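Local coordinates for protein peptidase M3B, oligoendopeptidase F (Enterococcus faecium, PDB 2QR4) that probably cleaves short peptides as a zinc-dependent endopeptidase of family M3, oligoendopeptidase F type, at residues 375-380 with 533-538; 401-406 with 512-516; 419-423 with 572-576; 425-429 with 569-573. Residue numbers count along the deposited sequence, not the author numbering.

Contact 1 of 4, residues 375-380 with 533-538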
loop_
_atom_site.group_PDB
_atom_site.type_symbol
_atom_site.label_atom_id
_atom_site.label_comp_id
_atom_site.label_asym_id
_atom_site.label_seq_id
_atom_site.Cartn_x
_atom_site.Cartn_y
_atom_site.Cartn_z
ATOM N N VAL A 375 36.158 18.546 -5.705
ATOM C CA VAL A 375 37.016 18.991 -4.602
ATOM C C VAL A 375 36.471 18.540 -3.247
ATOM O O VAL A 375 37.234 18.202 -2.342
ATOM C CB VAL A 375 37.228 20.519 -4.604
ATOM C CG1 VAL A 375 37.758 20.984 -3.256
ATOM C CG2 VAL A 375 38.181 20.926 -5.727
ATOM N N HIS A 376 35.150 18.524 -3.115
ATOM C CA HIS A 376 34.513 17.998 -1.913
ATOM C C HIS A 376 34.750 16.494 -1.763
ATOM O O HIS A 376 34.927 16.003 -0.648
ATOM C CB HIS A 376 33.012 18.302 -1.928
ATOM C CG HIS A 376 32.297 17.909 -0.670
ATOM N ND1 HIS A 376 31.767 16.650 -0.476
ATOM C CD2 HIS A 376 32.015 18.612 0.452
ATOM C CE1 HIS A 376 31.194 16.594 0.712
ATOM N NE2 HIS A 376 31.331 17.772 1.296
ATOM N N SER A 377 34.751 15.768 -2.882
ATOM C CA SER A 377 35.013 14.321 -2.878
ATOM C C SER A 377 36.431 14.024 -2.411
ATOM O O SER A 377 36.685 13.014 -1.760
ATOM C CB SER A 377 34.809 13.716 -4.274
ATOM O OG SER A 377 33.446 13.723 -4.659
ATOM N N TYR A 378 37.349 14.919 -2.757
ATOM C CA TYR A 378 38.756 14.776 -2.420
ATOM C C TYR A 378 38.969 14.649 -0.910
ATOM O O TYR A 378 39.941 14.035 -0.465
ATOM C CB TYR A 378 39.537 15.968 -2.988
ATOM C CG TYR A 378 41.043 15.834 -2.936
ATOM C CD1 TYR A 378 41.729 15.083 -3.884
ATOM C CD2 TYR A 378 41.783 16.473 -1.947
ATOM C CE1 TYR A 378 43.107 14.962 -3.841
ATOM C CE2 TYR A 378 43.162 16.356 -1.896
ATOM C CZ TYR A 378 43.817 15.602 -2.845
ATOM O OH TYR A 378 45.183 15.491 -2.797
ATOM N N PHE A 379 38.052 15.209 -0.123
ATOM C CA PHE A 379 38.199 15.213 1.334
ATOM C C PHE A 379 37.378 14.144 2.051
ATOM O O PHE A 379 37.672 13.801 3.197
ATOM C CB PHE A 379 37.879 16.592 1.912
ATOM C CG PHE A 379 38.895 17.645 1.567
ATOM C CD1 PHE A 379 40.178 17.590 2.097
ATOM C CD2 PHE A 379 38.570 18.691 0.715
ATOM C CE1 PHE A 379 41.120 18.559 1.780
ATOM C CE2 PHE A 379 39.505 19.664 0.393
ATOM C CZ PHE A 379 40.784 19.598 0.928
ATOM N N THR A 380 36.354 13.619 1.384
ATOM C CA THR A 380 35.507 12.586 1.986
ATOM C C THR A 380 35.640 11.244 1.265
ATOM O O THR A 380 36.200 10.286 1.804
ATOM C CB THR A 380 34.021 13.005 2.008
ATOM O OG1 THR A 380 33.401 12.661 0.764
ATOM C CG2 THR A 380 33.887 14.505 2.245
ATOM N N TYR A 533 35.064 23.475 6.184
ATOM C CA TYR A 533 33.813 22.768 5.935
ATOM C C TYR A 533 34.001 21.700 4.859
ATOM O O TYR A 533 33.276 20.703 4.821
ATOM C CB TYR A 533 32.706 23.740 5.530
ATOM C CG TYR A 533 31.906 23.253 4.349
ATOM C CD1 TYR A 533 30.995 22.215 4.485
ATOM C CD2 TYR A 533 32.070 23.823 3.095
ATOM C CE1 TYR A 533 30.266 21.756 3.402
ATOM C CE2 TYR A 533 31.347 23.376 2.007
ATOM C CZ TYR A 533 30.448 22.340 2.165
ATOM O OH TYR A 533 29.721 21.888 1.082
ATOM N N LEU A 534 34.978 21.923 3.984
ATOM C CA LEU A 534 35.332 20.950 2.956
ATOM C C LEU A 534 36.123 19.804 3.569
ATOM O O LEU A 534 35.987 18.651 3.160
ATOM C CB LEU A 534 36.155 21.615 1.853
ATOM C CG LEU A 534 35.459 22.694 1.025
ATOM C CD1 LEU A 534 36.472 23.432 0.166
ATOM C CD2 LEU A 534 34.339 22.095 0.171
ATOM N N LYS A 535 36.940 20.136 4.561
ATOM C CA LYS A 535 37.776 19.162 5.254
ATOM C C LYS A 535 36.973 18.332 6.254
ATOM O O LYS A 535 37.357 17.217 6.590
ATOM C CB LYS A 535 38.934 19.875 5.954
ATOM C CG LYS A 535 39.995 20.430 5.004
ATOM C CD LYS A 535 40.650 21.683 5.570
ATOM C CE LYS A 535 40.960 21.532 7.052
ATOM N NZ LYS A 535 41.069 22.853 7.734
ATOM N N ALA A 536 35.855 18.877 6.723
ATOM C CA ALA A 536 34.949 18.141 7.603
ATOM C C ALA A 536 34.444 16.855 6.945
ATOM O O ALA A 536 34.715 15.756 7.428
ATOM C CB ALA A 536 33.775 19.023 8.020
ATOM N N GLY A 537 33.714 17.000 5.841
ATOM C CA GLY A 537 33.138 15.850 5.145
ATOM C C GLY A 537 31.731 15.542 5.621
ATOM O O GLY A 537 31.303 16.049 6.657
ATOM N N ASN A 538 31.008 14.711 4.874
ATOM C CA ASN A 538 29.630 14.360 5.242
ATOM C C ASN A 538 29.478 14.045 6.732
ATOM O O ASN A 538 30.281 13.310 7.311
ATOM C CB ASN A 538 29.075 13.222 4.370
ATOM C CG ASN A 538 30.099 12.134 4.092
ATOM O OD1 ASN A 538 31.161 12.083 4.715
ATOM N ND2 ASN A 538 29.779 11.255 3.149
#
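Two helix ends pack side by side here. Helix 361-379 and helix 526-536 finish against each other within the largely helical fold of an M3 peptidase. The first carries the HExxH sequence, which ends at H373 and in relatives binds zinc; the contact begins two residues after that motif and runs within the next two turns. No hydrogen bond crosses; 398 Å² is buried through van der Waals and CH-pi contact. L534 sits in the middle: its CB lies 4.0 Å from F379 CD2 and its CD1 4.4 Å from V375 CG1, with Y316 of helix 313-318 beside V375 and L534. F379 CB presses to 3.1 Å from the carbonyl O of L534. K535 runs its aliphatic part over one face of the F379 ring, CG lying 4.2 Å from the centroid in a CH-pi contact, before its end leads away. Deeper in, H376 CD2 is 4.2 Å from L534 CD2 and 4.0 Å from Y533 OH; that hydroxyl is hydrogen-bonded to L395 O at the start of helix 394-414. G537 then breaks the second helix with a positive phi of 92°, at backbone angles that suit glycine. T380 uses the space this leaves: its CG2 sits 3.3 Å from G537 CA, where a CB on residue 537 would be crowded at about 3.1 Å.

Contact 2 of 4, residues 401-406 with 512-516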
loop_
_atom_site.group_PDB
_atom_site.type_symbol
_atom_site.label_atom_id
_atom_site.label_comp_id
_atom_site.label_asym_id
_atom_site.label_seq_id
_atom_site.Cartn_x
_atom_site.Cartn_y
_atom_site.Cartn_z
ATOM N N THR A 401 26.914 24.161 -5.688
ATOM C CA THR A 401 26.111 25.366 -5.863
ATOM C C THR A 401 26.934 26.611 -5.541
ATOM O O THR A 401 26.797 27.630 -6.205
ATOM C CB THR A 401 24.859 25.306 -4.981
ATOM O OG1 THR A 401 24.239 24.029 -5.148
ATOM C CG2 THR A 401 23.849 26.404 -5.338
ATOM N N THR A 402 27.803 26.520 -4.536
ATOM C CA THR A 402 28.616 27.656 -4.146
ATOM C C THR A 402 29.476 28.054 -5.329
ATOM O O THR A 402 29.604 29.240 -5.642
ATOM C CB THR A 402 29.518 27.326 -2.939
ATOM O OG1 THR A 402 28.711 26.880 -1.850
ATOM C CG2 THR A 402 30.300 28.549 -2.486
ATOM N N ASN A 403 30.063 27.057 -5.985
ATOM C CA ASN A 403 30.896 27.289 -7.164
ATOM C C ASN A 403 30.125 27.970 -8.304
ATOM O O ASN A 403 30.607 28.921 -8.905
ATOM C CB ASN A 403 31.527 25.975 -7.631
ATOM C CG ASN A 403 32.764 25.596 -6.817
ATOM O OD1 ASN A 403 33.145 26.292 -5.878
ATOM N ND2 ASN A 403 33.403 24.497 -7.191
ATOM N N GLU A 404 28.918 27.487 -8.578
ATOM C CA GLU A 404 28.044 28.097 -9.572
ATOM C C GLU A 404 27.756 29.557 -9.214
ATOM O O GLU A 404 27.785 30.453 -10.079
ATOM C CB GLU A 404 26.732 27.317 -9.675
ATOM C CG GLU A 404 26.724 26.205 -10.723
ATOM C CD GLU A 404 25.309 25.673 -11.004
ATOM O OE1 GLU A 404 24.533 25.492 -10.037
ATOM O OE2 GLU A 404 24.972 25.438 -12.190
ATOM N N ASN A 405 27.485 29.791 -7.934
ATOM C CA ASN A 405 27.283 31.147 -7.428
ATOM C C ASN A 405 28.464 32.042 -7.737
ATOM O O ASN A 405 28.293 33.193 -8.142
ATOM C CB ASN A 405 26.995 31.137 -5.923
ATOM C CG ASN A 405 25.564 30.699 -5.612
ATOM O OD1 ASN A 405 24.687 30.796 -6.464
ATOM N ND2 ASN A 405 25.331 30.211 -4.394
ATOM N N ILE A 406 29.664 31.495 -7.567
ATOM C CA ILE A 406 30.875 32.258 -7.765
ATOM C C ILE A 406 31.103 32.531 -9.249
ATOM O O ILE A 406 31.566 33.609 -9.618
ATOM C CB ILE A 406 32.077 31.562 -7.107
ATOM C CG1 ILE A 406 31.939 31.626 -5.583
ATOM C CG2 ILE A 406 33.388 32.213 -7.527
ATOM C CD1 ILE A 406 33.027 30.853 -4.841
ATOM N N ALA A 512 24.388 27.770 0.328
ATOM C CA ALA A 512 25.387 27.990 -0.693
ATOM C C ALA A 512 25.470 29.494 -0.998
ATOM O O ALA A 512 26.563 30.065 -1.064
ATOM C CB ALA A 512 25.082 27.190 -1.930
ATOM N N SER A 513 24.316 30.137 -1.150
ATOM C CA SER A 513 24.285 31.576 -1.431
ATOM C C SER A 513 24.994 32.425 -0.373
ATOM O O SER A 513 25.729 33.346 -0.714
ATOM C CB SER A 513 22.855 32.074 -1.633
ATOM O OG SER A 513 22.856 33.480 -1.820
ATOM N N ALA A 514 24.774 32.104 0.899
ATOM C CA ALA A 514 25.441 32.792 2.015
ATOM C C ALA A 514 26.950 32.561 2.029
ATOM O O ALA A 514 27.729 33.445 2.405
ATOM C CB ALA A 514 24.846 32.345 3.347
ATOM N N LEU A 515 27.361 31.362 1.634
ATOM C CA LEU A 515 28.775 31.027 1.592
ATOM C C LEU A 515 29.524 31.702 0.437
ATOM O O LEU A 515 30.664 32.115 0.602
ATOM C CB LEU A 515 28.958 29.508 1.553
ATOM C CG LEU A 515 28.730 28.807 2.889
ATOM C CD1 LEU A 515 28.808 27.304 2.713
ATOM C CD2 LEU A 515 29.766 29.300 3.935
ATOM N N ALA A 516 28.894 31.816 -0.728
ATOM C CA ALA A 516 29.535 32.488 -1.860
ATOM C C ALA A 516 29.676 33.982 -1.588
ATOM O O ALA A 516 30.677 34.605 -1.978
ATOM C CB ALA A 516 28.764 32.260 -3.151
#
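N405 lays its CB directly on the methyl of A516, CB to CB 3.5 Å, and swings its amide back along the second helix, so that ND2 comes 3.9 Å from A512 CB. That amide nitrogen is also 3.4 Å from S513 N, but both atoms are donors, and the closeness is plain van der Waals contact. One turn earlier, T401 CB is 3.6 Å from A512 CB, and T402 OG1 is likewise 3.6 Å from A512 CB. Neither threonine spends its hydroxyl on the partner helix: T401 OG1 bonds to E397 O and T402 OG1 to I398 O, one turn back, so the hydroxyls are satisfied within their own helix and the threonines simply pack. T402 CG2 reaches A516 CB at 4.1 Å, and I406 CG1 closes the far end 4.0 Å from the same methyl. With alanine at the two most closely packed positions, A512 and A516, the axes approach to 8.4 Å and the CA atoms of T402 and A512 to 4.7 Å. Y530 of helix 526-536 covers the side where T402 and L515 meet. The A512-A516 row drops into the groove between the rows T401-N405 and T402-I406, and with a crossing angle of -51° this is ridges-into-grooves packing of i/i+4 ridges, joining helices 394-414 and 503-520 inside the M3 fold.

Contact 3 of 4, residues 419-423 with 572-576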
loop_
_atom_site.group_PDB
_atom_site.type_symbol
_atom_site.label_atom_id
_atom_site.label_comp_id
_atom_site.label_asym_id
_atom_site.label_seq_id
_atom_site.Cartn_x
_atom_site.Cartn_y
_atom_site.Cartn_z
ATOM N N ARG A 419 22.708 40.897 -24.021
ATOM C CA ARG A 419 22.125 39.568 -24.201
ATOM C C ARG A 419 22.788 38.563 -23.261
ATOM O O ARG A 419 22.098 37.762 -22.627
ATOM C CB ARG A 419 22.218 39.088 -25.655
ATOM C CG ARG A 419 20.981 39.363 -26.514
ATOM C CD ARG A 419 20.932 40.804 -27.008
ATOM N NE ARG A 419 22.152 41.207 -27.719
ATOM C CZ ARG A 419 22.201 41.541 -29.009
ATOM N NH1 ARG A 419 21.096 41.526 -29.747
ATOM N NH2 ARG A 419 23.356 41.898 -29.561
ATOM N N VAL A 420 24.117 38.612 -23.161
ATOM C CA VAL A 420 24.824 37.772 -22.201
ATOM C C VAL A 420 24.349 38.067 -20.777
ATOM O O VAL A 420 23.891 37.164 -20.084
ATOM C CB VAL A 420 26.348 37.943 -22.254
ATOM C CG1 VAL A 420 27.010 36.940 -21.312
ATOM C CG2 VAL A 420 26.866 37.769 -23.674
ATOM N N ARG A 421 24.423 39.324 -20.341
ATOM C CA ARG A 421 23.986 39.629 -18.979
ATOM C C ARG A 421 22.571 39.112 -18.722
ATOM O O ARG A 421 22.317 38.496 -17.690
ATOM C CB ARG A 421 24.081 41.123 -18.655
ATOM C CG ARG A 421 25.491 41.667 -18.705
ATOM C CD ARG A 421 25.552 43.104 -18.202
ATOM N NE ARG A 421 25.319 43.167 -16.762
ATOM C CZ ARG A 421 26.250 42.879 -15.863
ATOM N NH1 ARG A 421 27.456 42.505 -16.270
ATOM N NH2 ARG A 421 25.973 42.948 -14.565
ATOM N N ALA A 422 21.654 39.353 -19.658
ATOM C CA ALA A 422 20.271 38.900 -19.490
ATOM C C ALA A 422 20.217 37.393 -19.292
ATOM O O ALA A 422 19.515 36.897 -18.397
ATOM C CB ALA A 422 19.402 39.314 -20.675
ATOM N N TYR A 423 20.972 36.669 -20.113
ATOM C CA TYR A 423 20.951 35.221 -20.033
ATOM C C TYR A 423 21.363 34.750 -18.649
ATOM O O TYR A 423 20.693 33.898 -18.063
ATOM C CB TYR A 423 21.847 34.547 -21.085
ATOM C CG TYR A 423 21.720 33.042 -21.012
ATOM C CD1 TYR A 423 22.632 32.276 -20.286
ATOM C CD2 TYR A 423 20.644 32.396 -21.612
ATOM C CE1 TYR A 423 22.495 30.900 -20.196
ATOM C CE2 TYR A 423 20.489 31.031 -21.526
ATOM C CZ TYR A 423 21.410 30.282 -20.819
ATOM O OH TYR A 423 21.233 28.911 -20.747
ATOM N N GLU A 572 17.549 44.222 -11.956
ATOM C CA GLU A 572 18.523 44.486 -13.021
ATOM C C GLU A 572 18.067 43.896 -14.367
ATOM O O GLU A 572 18.245 44.511 -15.414
ATOM C CB GLU A 572 19.930 43.982 -12.644
ATOM C CG GLU A 572 20.976 44.160 -13.763
ATOM C CD GLU A 572 22.350 43.579 -13.424
ATOM O OE1 GLU A 572 22.505 42.946 -12.349
ATOM O OE2 GLU A 572 23.285 43.766 -14.239
ATOM N N LEU A 573 17.466 42.713 -14.334
ATOM C CA LEU A 573 16.949 42.080 -15.554
ATOM C C LEU A 573 15.814 42.899 -16.190
ATOM O O LEU A 573 15.790 43.103 -17.396
ATOM C CB LEU A 573 16.461 40.654 -15.251
ATOM C CG LEU A 573 15.911 39.863 -16.442
ATOM C CD1 LEU A 573 16.924 39.802 -17.617
ATOM C CD2 LEU A 573 15.478 38.475 -16.015
ATOM N N GLU A 574 14.875 43.359 -15.370
ATOM C CA GLU A 574 13.821 44.243 -15.845
ATOM C C GLU A 574 14.372 45.504 -16.511
ATOM O O GLU A 574 13.924 45.881 -17.592
ATOM C CB GLU A 574 12.895 44.635 -14.700
ATOM C CG GLU A 574 12.036 43.506 -14.204
ATOM C CD GLU A 574 11.291 43.874 -12.953
ATOM O OE1 GLU A 574 11.375 45.050 -12.551
ATOM O OE2 GLU A 574 10.628 42.993 -12.369
ATOM N N GLU A 575 15.334 46.159 -15.864
ATOM C CA GLU A 575 15.894 47.397 -16.409
ATOM C C GLU A 575 16.593 47.099 -17.723
ATOM O O GLU A 575 16.561 47.887 -18.666
ATOM C CB GLU A 575 16.867 48.057 -15.425
ATOM C CG GLU A 575 16.203 48.616 -14.166
ATOM C CD GLU A 575 17.199 48.922 -13.043
ATOM O OE1 GLU A 575 18.426 48.710 -13.222
ATOM O OE2 GLU A 575 16.744 49.382 -11.971
ATOM N N LEU A 576 17.217 45.937 -17.783
ATOM C CA LEU A 576 17.888 45.523 -18.985
ATOM C C LEU A 576 16.850 45.342 -20.099
ATOM O O LEU A 576 17.018 45.857 -21.201
ATOM C CB LEU A 576 18.641 44.232 -18.701
ATOM C CG LEU A 576 19.888 43.933 -19.511
ATOM C CD1 LEU A 576 20.789 43.023 -18.700
ATOM C CD2 LEU A 576 19.498 43.288 -20.841
HETATM O O HOH W 1 23.053 44.909 -16.651
#
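Starting at R419, the first turn of helix 418-454 climbs past helix 557-579 in an antiparallel helix pair, part of the predominantly helical M3 peptidase fold. The short axes run at 146° to each other and come within 10.0 Å at closest, a spacing that leaves room for leucines between the backbones. R419 and V420 both direct their CA-to-CB bonds away from the partner, and the interface opens with R421. Its CB meets L576 CD1 at 3.8 Å, and its guanidinium then reaches across to E572: NH2 donates to OE2 at 2.8 Å in a salt bridge, with NE giving a longer second bond to the same oxygen at 3.3 Å. Meanwhile R421 NH1 is hydrogen-bonded to L412 O and E415 O, so this one arginine also ties down the chain where helix 394-414 ends. A422 comes next, a small residue that lets the second helix's leucines close in. Its CB is 4.0 Å from L573 CD1 and 4.0 Å from L576 CD2, and its CA lies 6.1 Å from L573 CA. Y423 turns back out of the interface. The result is a compact apolar strip of alanine and two leucines, edged by an ion pair. A water completes that edge, accepting from R421 NE at 2.9 Å and donating to E572 OE2 at 2.7 Å.

Contact 4 of 4, residues 425-429 with 569-573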
loop_
_atom_site.group_PDB
_atom_site.type_symbol
_atom_site.label_atom_id
_atom_site.label_comp_id
_atom_site.label_asym_id
_atom_site.label_seq_id
_atom_site.Cartn_x
_atom_site.Cartn_y
_atom_site.Cartn_z
ATOM N N LEU A 425 21.493 36.473 -15.737
ATOM C CA LEU A 425 20.549 36.955 -14.745
ATOM C C LEU A 425 19.351 36.006 -14.657
ATOM O O LEU A 425 18.964 35.559 -13.572
ATOM C CB LEU A 425 20.080 38.358 -15.119
ATOM C CG LEU A 425 20.611 39.586 -14.372
ATOM C CD1 LEU A 425 21.674 39.274 -13.336
ATOM C CD2 LEU A 425 21.081 40.654 -15.349
ATOM N N ASN A 426 18.775 35.682 -15.807
ATOM C CA ASN A 426 17.593 34.825 -15.836
ATOM C C ASN A 426 17.884 33.351 -15.506
ATOM O O ASN A 426 17.080 32.680 -14.869
ATOM C CB ASN A 426 16.867 34.959 -17.171
ATOM C CG ASN A 426 15.622 34.122 -17.231
ATOM O OD1 ASN A 426 15.627 33.051 -17.826
ATOM N ND2 ASN A 426 14.546 34.591 -16.600
ATOM N N HIS A 427 19.038 32.862 -15.930
ATOM C CA HIS A 427 19.493 31.530 -15.565
ATOM C C HIS A 427 19.528 31.391 -14.038
ATOM O O HIS A 427 19.059 30.391 -13.491
ATOM C CB HIS A 427 20.872 31.280 -16.187
ATOM C CG HIS A 427 21.569 30.047 -15.692
ATOM N ND1 HIS A 427 21.315 28.789 -16.201
ATOM C CD2 HIS A 427 22.546 29.888 -14.766
ATOM C CE1 HIS A 427 22.093 27.907 -15.600
ATOM N NE2 HIS A 427 22.852 28.548 -14.726
ATOM N N TYR A 428 20.069 32.403 -13.356
ATOM C CA TYR A 428 20.103 32.419 -11.889
ATOM C C TYR A 428 18.692 32.487 -11.275
ATOM O O TYR A 428 18.385 31.756 -10.328
ATOM C CB TYR A 428 20.947 33.589 -11.349
ATOM C CG TYR A 428 20.863 33.713 -9.835
ATOM C CD1 TYR A 428 21.627 32.884 -9.008
ATOM C CD2 TYR A 428 19.990 34.630 -9.227
ATOM C CE1 TYR A 428 21.541 32.967 -7.631
ATOM C CE2 TYR A 428 19.901 34.728 -7.832
ATOM C CZ TYR A 428 20.673 33.888 -7.047
ATOM O OH TYR A 428 20.603 33.963 -5.681
ATOM N N LEU A 429 17.838 33.366 -11.799
ATOM C CA LEU A 429 16.519 33.550 -11.183
ATOM C C LEU A 429 15.725 32.280 -11.372
ATOM O O LEU A 429 14.944 31.883 -10.511
ATOM C CB LEU A 429 15.782 34.764 -11.761
ATOM C CG LEU A 429 16.506 36.110 -11.596
ATOM C CD1 LEU A 429 15.947 37.153 -12.544
ATOM C CD2 LEU A 429 16.427 36.585 -10.161
ATOM N N ARG A 569 18.840 41.089 -8.661
ATOM C CA ARG A 569 19.095 40.587 -9.999
ATOM C C ARG A 569 17.824 40.634 -10.868
ATOM O O ARG A 569 17.880 40.901 -12.061
ATOM C CB ARG A 569 19.739 39.209 -9.941
ATOM C CG ARG A 569 21.134 39.245 -9.242
ATOM C CD ARG A 569 21.796 37.865 -9.220
ATOM N NE ARG A 569 23.181 37.976 -8.825
ATOM C CZ ARG A 569 23.983 36.945 -8.587
ATOM N NH1 ARG A 569 23.518 35.710 -8.676
ATOM N NH2 ARG A 569 25.251 37.159 -8.237
ATOM N N LEU A 570 16.679 40.435 -10.240
ATOM C CA LEU A 570 15.400 40.580 -10.896
ATOM C C LEU A 570 15.236 42.019 -11.386
ATOM O O LEU A 570 14.936 42.251 -12.567
ATOM C CB LEU A 570 14.283 40.178 -9.924
ATOM C CG LEU A 570 12.819 40.424 -10.293
ATOM C CD1 LEU A 570 12.550 39.881 -11.674
ATOM C CD2 LEU A 570 11.919 39.751 -9.270
ATOM N N ASN A 571 15.449 42.977 -10.482
ATOM C CA ASN A 571 15.394 44.403 -10.819
ATOM C C ASN A 571 16.345 44.786 -11.962
ATOM O O ASN A 571 15.985 45.568 -12.844
ATOM C CB ASN A 571 15.661 45.272 -9.578
ATOM C CG ASN A 571 14.438 45.405 -8.674
ATOM O OD1 ASN A 571 13.316 45.061 -9.071
ATOM N ND2 ASN A 571 14.645 45.931 -7.454
ATOM N N GLU A 572 17.549 44.222 -11.956
ATOM C CA GLU A 572 18.523 44.486 -13.021
ATOM C C GLU A 572 18.067 43.896 -14.367
ATOM O O GLU A 572 18.245 44.511 -15.414
ATOM C CB GLU A 572 19.930 43.982 -12.644
ATOM C CG GLU A 572 20.976 44.160 -13.763
ATOM C CD GLU A 572 22.350 43.579 -13.424
ATOM O OE1 GLU A 572 22.505 42.946 -12.349
ATOM O OE2 GLU A 572 23.285 43.766 -14.239
ATOM N N LEU A 573 17.466 42.713 -14.334
ATOM C CA LEU A 573 16.949 42.080 -15.554
ATOM C C LEU A 573 15.814 42.899 -16.190
ATOM O O LEU A 573 15.790 43.103 -17.396
ATOM C CB LEU A 573 16.461 40.654 -15.251
ATOM C CG LEU A 573 15.911 39.863 -16.442
ATOM C CD1 LEU A 573 16.924 39.802 -17.617
ATOM C CD2 LEU A 573 15.478 38.475 -16.015
#
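Leucines do the interlocking here, as knobs into holes between antiparallel helices whose short axes cross at -142°, 9.7 Å apart. L425 is the first knob, dropping into the hollow framed by R569, E572, L573 and L576; its CD1 rests 3.9 Å from R569 CB and its CD2 3.7 Å from E572 CD, whose carboxylate is salt-bridged to R421. One turn on, L429 plugs the next hollow, walled by F566, R569, L570 and L573, with CD1 3.7 Å from L573 CD2. The fit is reciprocal: L573 projects back among A422, L425, N426 and L429, its CD2 4.0 Å from N426 CB. On the flank, R569 stretches out and brings its guanidinium over one face of the Y428 ring in a cation-pi contact, CZ 4.5 Å from the centroid. E409 of helix 394-414 forms a salt bridge with the arginine's NH2. Thus helix 394-414 covers the Y428-R569 side, while helix 260-274, through Y266 and L269, packs against L429, L570 and L573.

How the contacts relate
Along the chain the first segments come in the order 1, 2, 3, 4, and their partners in the order 2, 1, 4, 3. Contacts 3 and 4 are successive parts of one interface between helices 418-454 and 557-579, with centres about 7 Å apart and E572 and L573 in common. Contact 2 lies about 16 Å (centre to centre) from contact 4, touching it where N405 OD1 is 4.0 Å from Y428 CE1, and also about 16 Å from contact 1, without touching. Helix 394-414 follows the HExxH-bearing helix 361-379 and precedes helix 418-454, so these contacts join consecutive helices of the probable catalytic region to helices nearer the C-terminus.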